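Local coordinates for protein SsfS6 (Streptomyces sp. SF2575, PDB 4FZR) that belongs to the GT-B fold class, with two Rossmann-like domains of the erythromycin biosynthesis protein CIII-like family, at residues A[49-52]-A[53-56]; A[114-117]-A[118-122]; A[361-364]-A[365-368]; A[370-373]-A[374-378]. All coordinates share one frame; numbering follows the deposited sequence. Where two conformers were deposited one is given.

In the fold
The four contacts form two pairs, one in each Rossmann-like domain of the GT-B fold. Interactions 1 and 2 lie in the N-terminal half with centres about 15 Å apart, and they meet where Ala49 CB packs 3.9 Å from Leu118 CD2, a strand against the helix lying over it. Interactions 3 and 4 occupy consecutive helices of the C-terminal half, their centres about 13 Å apart; Ile365 CG1 lies 3.8 Å from Tyr371 CG, and Arg364 NE lies 3.6 Å from Tyr371 OH. Between the halves the separation is large: the centres of interactions 2 and 3 are about 52 Å apart, and even interactions 1 and 4 keep about 27 Å between nearest atoms.

Interaction 1. Residues A[49-52]-A[53-56]; sequences AASE and NMGP
Ser51 and Asn53 meet through their side-chain oxygens, the Ser51 OG hydroxyl donating to Asn53 OD1 over 2.7 Å. Traced outward, the Asn53 side chain starts with CB, which lies 3.7 Å from Glu52 C on a bond that leads away from 49-52. The first torsion, chi1 60°, lodges CG between the backbone N and the carbonyl carbon and so swings the amide back, bringing CG to 3.5 Å from Ser51 OG. At the tip the two branches differ. OD1 receives the hydroxyl from well above the amide plane, 47° out of it, whereas ND2 stays 3.9 Å from Ser51 OG. OD1 also accepts from Leu72 N, and ND2 donates to Cys24 O; with both branches held, rotation of the amide is fixed.

This turn joins strand 45-51 to helix 55-60 within the beta-alpha-beta unit completed by strand 65-67, part of the N-terminal Rossmann-like domain. Its backbone evidence is two successive i+3 to i bonds: Met54 N to Ser51 O at 2.8 Å, with an N-H...O angle of 159°, and Gly55 N to Glu52 O at 3.1 Å. The first closes a type I turn centred on Glu52 and Asn53, and the pair give the chain a short 3-10 course into the helix. Met54, present as selenomethionine, sets its CB 4.0 Å from Ala50 CB in an apolar contact; its CG lies 3.6 Å from Ser51 OG, and bends at chi2 and chi3 lead the SE end away from 49-52. Glu52 packs on Gln216 of the second subunit.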
# COMPACT_ATOMS: atom_id res chain seq x y z
N ALA A 49 11.56 3.26 7.90
CA ALA A 49 13.00 3.46 7.86
C ALA A 49 13.72 2.12 7.81
O ALA A 49 13.47 1.24 8.64
CB ALA A 49 13.45 4.28 9.06
N ALA A 50 14.60 1.95 6.83
CA ALA A 50 15.33 0.70 6.65
C ALA A 50 16.59 0.92 5.83
O ALA A 50 16.89 2.05 5.43
CB ALA A 50 14.43 -0.33 5.98
N SER A 51 17.34 -0.15 5.57
CA SER A 51 18.56 -0.06 4.78
C SER A 51 18.25 0.41 3.36
O SER A 51 17.17 0.15 2.83
CB SER A 51 19.29 -1.40 4.76
OG SER A 51 18.53 -2.39 4.08
N GLU A 52 19.21 1.10 2.75
CA GLU A 52 19.03 1.69 1.42
C GLU A 52 18.46 0.70 0.41
O GLU A 52 17.65 1.07 -0.44
CB GLU A 52 20.37 2.21 0.90
CG GLU A 52 20.30 2.84 -0.48
CD GLU A 52 19.72 4.24 -0.43
OE1 GLU A 52 20.19 5.05 0.39
OE2 GLU A 52 18.79 4.53 -1.22
N ASN A 53 18.88 -0.56 0.51
CA ASN A 53 18.48 -1.57 -0.47
C ASN A 53 17.04 -2.05 -0.31
O ASN A 53 16.52 -2.77 -1.16
CB ASN A 53 19.45 -2.76 -0.44
CG ASN A 53 19.50 -3.45 0.91
OD1 ASN A 53 19.97 -2.88 1.89
ND2 ASN A 53 19.05 -4.70 0.95
N MSE A 54 16.39 -1.65 0.78
CA MSE A 54 14.98 -1.97 0.99
C MSE A 54 14.07 -0.88 0.42
O MSE A 54 12.85 -1.04 0.39
CB MSE A 54 14.71 -2.18 2.48
CG MSE A 54 15.27 -3.50 3.03
SE MSE A 54 14.44 -5.06 2.22
CE MSE A 54 15.71 -5.42 0.78
N GLY A 55 14.66 0.22 -0.05
CA GLY A 55 13.90 1.34 -0.59
C GLY A 55 12.80 0.95 -1.55
O GLY A 55 11.64 1.31 -1.33
N PRO A 56 13.14 0.22 -2.62
CA PRO A 56 12.18 -0.20 -3.64
C PRO A 56 11.06 -1.10 -3.09
O PRO A 56 9.93 -1.04 -3.58
CB PRO A 56 13.04 -0.99 -4.63
CG PRO A 56 14.41 -0.49 -4.43
CD PRO A 56 14.52 -0.16 -2.98

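Interaction 2. Residues A[114-117]-A[118-122]; sequences EALA and LAERW
Leu118, Ala119, Glu120 and Arg121 each donate their backbone N-H to the carbonyl four residues earlier, from Leu118 N to Glu114 O at 3.0 Å through Arg121 N to Ala117 O at 3.2 Å, which defines regular alpha-helix across 114-122. One turn apart, Leu116 and Glu120 cross obliquely. The Leu116 side chain has CG opposite its backbone N, while Glu120, with chi1 of -82°, places CG beside its own N and then runs extended. The carboxylate is thereby laid back along the helix: OE2 comes 3.7 Å from Leu116 CG, and OE1 lies 3.9 Å from Ala117 CA. The aliphatic part follows the same course, with Glu120 CG 3.5 Å from Leu116 O. This is van der Waals contact between a carboxylate and a branched hydrocarbon, without a polar bond.

Elsewhere on the helix CB atoms rest against carbonyl oxygens of the preceding turn: Leu118 CB sits 3.1 Å from Glu114 O, and Ala119 CB 3.5 Å from Ala115 O. Leu118 also packs on Phe222 of the second subunit, beside which Arg121 NH2 forms a salt bridge with Glu223 of that subunit, and Trp122 adds a cation-pi contact with Arg17.

Leu116 and Ala119 reach Leu143 of helix 135-143, and Ala119 also touches Leu19 of strand 17-21. The topology fits: helix 93-122 lies between strands 65-67 and 126-130 in the chain, and the parallel sheet has strand order 3-2-1-4. Such a helix, crossing from an edge strand back past the first strand to the fourth, is the long beta-alpha-beta crossover characteristic of a Rossmann-like domain.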
# COMPACT_ATOMS: atom_id res chain seq x y z
N GLU A 114 21.75 6.96 11.91
CA GLU A 114 20.85 7.59 10.96
C GLU A 114 19.38 7.43 11.36
O GLU A 114 18.54 8.25 10.99
CB GLU A 114 21.07 7.03 9.55
CG GLU A 114 22.23 7.67 8.81
CD GLU A 114 22.08 9.17 8.70
OE1 GLU A 114 21.02 9.63 8.22
OE2 GLU A 114 23.01 9.90 9.10
N ALA A 115 19.08 6.38 12.12
CA ALA A 115 17.71 6.14 12.57
C ALA A 115 17.35 7.12 13.68
O ALA A 115 16.23 7.64 13.72
CB ALA A 115 17.54 4.70 13.04
N LEU A 116 18.30 7.38 14.56
CA LEU A 116 18.08 8.30 15.67
C LEU A 116 18.04 9.74 15.16
O LEU A 116 17.19 10.53 15.59
CB LEU A 116 19.18 8.16 16.72
CG LEU A 116 18.97 9.03 17.96
CD1 LEU A 116 17.61 8.74 18.60
CD2 LEU A 116 20.09 8.82 18.96
N ALA A 117 18.96 10.08 14.26
CA ALA A 117 19.01 11.41 13.67
C ALA A 117 17.70 11.69 12.95
O ALA A 117 17.14 12.78 13.04
CB ALA A 117 20.19 11.54 12.72
N LEU A 118 17.21 10.69 12.23
CA LEU A 118 15.96 10.81 11.51
C LEU A 118 14.80 11.07 12.47
O LEU A 118 13.96 11.93 12.22
CB LEU A 118 15.69 9.55 10.69
CG LEU A 118 14.37 9.50 9.92
CD1 LEU A 118 14.28 10.62 8.89
CD2 LEU A 118 14.21 8.14 9.27
N ALA A 119 14.76 10.32 13.57
CA ALA A 119 13.68 10.42 14.54
C ALA A 119 13.68 11.75 15.28
O ALA A 119 12.63 12.23 15.73
CB ALA A 119 13.77 9.27 15.54
N GLU A 120 14.85 12.35 15.43
CA GLU A 120 14.96 13.66 16.05
C GLU A 120 14.43 14.76 15.13
O GLU A 120 13.85 15.74 15.59
CB GLU A 120 16.42 13.94 16.43
CG GLU A 120 16.83 13.31 17.75
CD GLU A 120 18.33 13.15 17.88
OE1 GLU A 120 19.05 13.58 16.95
OE2 GLU A 120 18.79 12.59 18.90
N ARG A 121 14.63 14.59 13.83
CA ARG A 121 14.12 15.55 12.86
C ARG A 121 12.63 15.35 12.63
O ARG A 121 11.87 16.31 12.51
CB ARG A 121 14.86 15.41 11.52
CG ARG A 121 16.23 16.04 11.51
CD ARG A 121 16.89 15.88 10.15
NE ARG A 121 18.09 16.71 10.01
CZ ARG A 121 19.30 16.36 10.42
NH1 ARG A 121 19.50 15.19 11.02
NH2 ARG A 121 20.32 17.19 10.25
N TRP A 122 12.20 14.09 12.57
CA TRP A 122 10.82 13.76 12.21
C TRP A 122 9.90 13.77 13.43
O TRP A 122 8.70 14.03 13.30
CB TRP A 122 10.77 12.41 11.51
CG TRP A 122 9.54 12.19 10.70
CD1 TRP A 122 9.13 12.92 9.62
CD2 TRP A 122 8.55 11.16 10.88
NE1 TRP A 122 7.96 12.42 9.12
CE2 TRP A 122 7.58 11.34 9.87
CE3 TRP A 122 8.40 10.11 11.79
CZ2 TRP A 122 6.47 10.51 9.76
CZ3 TRP A 122 7.30 9.29 11.67
CH2 TRP A 122 6.35 9.49 10.66

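Interaction 3. Residues A[361-364]-A[365-368]; sequences ACAR and IRDD
Ile365 turns its longer branch back against the carbonyl oxygen of Ala361. Its chi1 of -74° puts CG1 opposite the carbonyl carbon and beside the backbone N, and CG1 consequently lies 3.4 Å from Ala361 O. CD1 also touches that oxygen, which accepts the Ile365 N-H at 3.0 Å as well. The side chain faces the sheet, touching Val324 and Val346.

Those valines belong to strands 323-325 and 345-347 of the second parallel sheet, so helix 358-367 is layered on the sheet of the C-terminal Rossmann-like domain.

Ala363 makes a different contact, with a flat group. Its CB stands 3.7 Å above one face of the Arg366 guanidinium, offset toward the rim. The arginine gets there by a bend at chi3, 63°, after an extended start. Two partners hold it. The adjacent Asp367 is gripped side-on in a salt bridge: Arg366 NE donates to Asp367 OD1 at 3.2 Å and Arg366 NH2 to Asp367 OD2 at 2.8 Å. OD1 lies almost in the guanidinium plane, yet NE meets it from above the carboxylate, 49° out of that plane, so the two flat groups are not coplanar. The other partner is Leu263 O, which accepts from NH1 and ties the guanidinium to a loop beside the helix.

Arg364 contributes chiefly through its backbone. Its O accepts from Asp368 N at 2.9 Å and more weakly from Asp367 N, which closes the last turn before the chain leaves helical angles at Asp368. Asp368 OD1 bonds Ser370 OG, and the side chain caps a backbone N leading into helix 370-382.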
# COMPACT_ATOMS: atom_id res chain seq x y z
N ALA A 361 6.85 -36.38 0.44
CA ALA A 361 5.97 -35.51 1.22
C ALA A 361 4.78 -35.03 0.38
O ALA A 361 3.66 -34.96 0.88
CB ALA A 361 6.74 -34.32 1.76
N CYS A 362 5.04 -34.70 -0.88
CA CYS A 362 3.99 -34.21 -1.76
C CYS A 362 2.96 -35.30 -2.07
O CYS A 362 1.76 -35.04 -2.07
CB CYS A 362 4.58 -33.67 -3.06
SG CYS A 362 5.68 -32.25 -2.82
N ALA A 363 3.44 -36.52 -2.32
CA ALA A 363 2.56 -37.65 -2.60
C ALA A 363 1.75 -38.00 -1.35
O ALA A 363 0.57 -38.35 -1.44
CB ALA A 363 3.37 -38.85 -3.05
N ARG A 364 2.40 -37.90 -0.20
CA ARG A 364 1.77 -38.16 1.08
C ARG A 364 0.60 -37.20 1.30
O ARG A 364 -0.49 -37.60 1.70
CB ARG A 364 2.80 -38.00 2.20
CG ARG A 364 2.45 -38.68 3.51
CD ARG A 364 3.65 -38.63 4.45
NE ARG A 364 3.31 -39.00 5.82
CZ ARG A 364 4.10 -38.77 6.87
NH1 ARG A 364 5.27 -38.18 6.70
NH2 ARG A 364 3.72 -39.13 8.08
N ILE A 365 0.84 -35.92 1.01
CA ILE A 365 -0.18 -34.89 1.15
C ILE A 365 -1.24 -35.03 0.06
O ILE A 365 -2.42 -34.80 0.29
CB ILE A 365 0.44 -33.48 1.06
CG1 ILE A 365 1.20 -33.17 2.35
CG2 ILE A 365 -0.63 -32.43 0.81
CD1 ILE A 365 2.30 -32.18 2.18
N ARG A 366 -0.78 -35.41 -1.13
CA ARG A 366 -1.66 -35.58 -2.28
C ARG A 366 -2.70 -36.68 -2.05
O ARG A 366 -3.75 -36.69 -2.68
CB ARG A 366 -0.83 -35.92 -3.52
CG ARG A 366 -1.59 -36.01 -4.84
CD ARG A 366 -0.86 -36.93 -5.81
NE ARG A 366 -0.78 -38.29 -5.28
CZ ARG A 366 0.19 -39.17 -5.56
NH1 ARG A 366 1.18 -38.85 -6.38
NH2 ARG A 366 0.16 -40.38 -5.01
N ASP A 367 -2.40 -37.60 -1.13
CA ASP A 367 -3.28 -38.73 -0.88
C ASP A 367 -4.00 -38.63 0.46
O ASP A 367 -5.13 -39.09 0.61
CB ASP A 367 -2.49 -40.05 -0.95
CG ASP A 367 -1.99 -40.35 -2.36
OD1 ASP A 367 -2.65 -39.94 -3.33
OD2 ASP A 367 -0.93 -41.00 -2.48
N ASP A 368 -3.33 -38.02 1.44
CA ASP A 368 -3.90 -37.90 2.78
C ASP A 368 -4.62 -36.55 2.93
O ASP A 368 -3.99 -35.49 2.93
CB ASP A 368 -2.80 -38.04 3.83
CG ASP A 368 -3.34 -38.15 5.24
OD1 ASP A 368 -4.51 -37.77 5.46
OD2 ASP A 368 -2.60 -38.60 6.14

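Interaction 4. Residues A[370-373]-A[374-378]; sequences SYVG and NARRL
Val372 carries CG1 opposite its backbone N (chi1 -180°), and Arg376, one turn later, carries CG opposite its carbonyl carbon (chi1 -66°) with the rest of the chain extended. The two side chains consequently run alongside each other, pointing the same way. Val372 CG1 lies over one face of the guanidinium, 3.6 Å from Arg376 CZ; its approach to Arg376 NE, at 3.2 Å, is tight. The backbone fixes the spacing, since Arg376 N donates to Val372 O at 2.8 Å, nearly along the C=O axis.

A polar chain occupies another side of helix 370-382. Ser370 O accepts the Asn374 N-H at 3.2 Å and, weakly, Asn374 ND2 at 2.9 Å; ND2 has a further weak bond to Gly343 O. At the other branch of the amide, Arg377, bent at chi3, presents its guanidinium edge. Arg377 NH2 reaches Asn374 OD1 at 2.7 Å with a nearly straight N-H...O angle of 161°, and NE reaches the same oxygen at 3.2 Å; OD1 is in the guanidinium plane.

The OD1 bonds chiefly orient the Asn374 amide, and the weak ND2 bonds agree with that orientation. Both bonds from the cation converge on one neutral oxygen, which probably polarises the Asn374 carbonyl; the amide can solvate the positive charge of Arg377 but not cancel it.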
# COMPACT_ATOMS: atom_id res chain seq x y z
N SER A 370 -6.02 -35.31 5.44
CA SER A 370 -5.93 -34.75 6.78
C SER A 370 -5.03 -33.51 6.80
O SER A 370 -4.99 -32.78 7.79
CB SER A 370 -5.38 -35.79 7.77
OG SER A 370 -4.02 -36.07 7.53
N TYR A 371 -4.32 -33.28 5.70
CA TYR A 371 -3.41 -32.15 5.60
C TYR A 371 -4.13 -30.88 5.16
O TYR A 371 -3.95 -29.82 5.77
CB TYR A 371 -2.26 -32.47 4.65
CG TYR A 371 -1.25 -33.42 5.24
CD1 TYR A 371 -0.22 -32.96 6.05
CD2 TYR A 371 -1.33 -34.79 4.99
CE1 TYR A 371 0.70 -33.83 6.59
CE2 TYR A 371 -0.41 -35.67 5.53
CZ TYR A 371 0.60 -35.18 6.33
OH TYR A 371 1.52 -36.05 6.87
N VAL A 372 -4.94 -30.97 4.12
CA VAL A 372 -5.79 -29.85 3.73
C VAL A 372 -6.69 -29.50 4.90
O VAL A 372 -6.84 -28.33 5.26
CB VAL A 372 -6.66 -30.18 2.51
CG1 VAL A 372 -7.51 -28.98 2.15
CG2 VAL A 372 -5.80 -30.60 1.33
N GLY A 373 -7.30 -30.52 5.49
CA GLY A 373 -8.19 -30.34 6.62
C GLY A 373 -7.58 -29.52 7.74
O GLY A 373 -8.18 -28.57 8.22
N ASN A 374 -6.38 -29.91 8.15
CA ASN A 374 -5.65 -29.17 9.18
C ASN A 374 -5.27 -27.76 8.74
O ASN A 374 -5.38 -26.81 9.52
CB ASN A 374 -4.39 -29.94 9.58
CG ASN A 374 -4.65 -30.90 10.72
OD1 ASN A 374 -5.20 -30.51 11.75
ND2 ASN A 374 -4.26 -32.16 10.55
N ALA A 375 -4.82 -27.62 7.50
CA ALA A 375 -4.44 -26.32 6.95
C ALA A 375 -5.64 -25.37 6.98
O ALA A 375 -5.51 -24.21 7.38
CB ALA A 375 -3.92 -26.47 5.53
N ARG A 376 -6.79 -25.88 6.55
CA ARG A 376 -8.01 -25.08 6.52
C ARG A 376 -8.51 -24.78 7.92
O ARG A 376 -9.07 -23.71 8.17
CB ARG A 376 -9.10 -25.81 5.73
CG ARG A 376 -8.79 -25.97 4.25
CD ARG A 376 -9.95 -26.63 3.53
NE ARG A 376 -9.74 -26.69 2.09
CZ ARG A 376 -10.59 -27.26 1.23
NH1 ARG A 376 -11.71 -27.82 1.67
NH2 ARG A 376 -10.31 -27.28 -0.06
N ARG A 377 -8.32 -25.72 8.84
CA ARG A 377 -8.69 -25.50 10.24
C ARG A 377 -7.91 -24.32 10.81
O ARG A 377 -8.47 -23.46 11.49
CB ARG A 377 -8.44 -26.75 11.08
CG ARG A 377 -8.61 -26.52 12.58
CD ARG A 377 -8.36 -27.78 13.40
NE ARG A 377 -7.03 -28.33 13.19
CZ ARG A 377 -5.91 -27.83 13.70
NH1 ARG A 377 -5.94 -26.75 14.47
NH2 ARG A 377 -4.75 -28.41 13.45
N LEU A 378 -6.61 -24.29 10.54
CA LEU A 378 -5.73 -23.24 11.04
C LEU A 378 -6.04 -21.90 10.38
O LEU A 378 -6.06 -20.87 11.05
CB LEU A 378 -4.27 -23.62 10.78
CG LEU A 378 -3.73 -24.74 11.67
CD1 LEU A 378 -2.37 -25.20 11.18
CD2 LEU A 378 -3.65 -24.28 13.12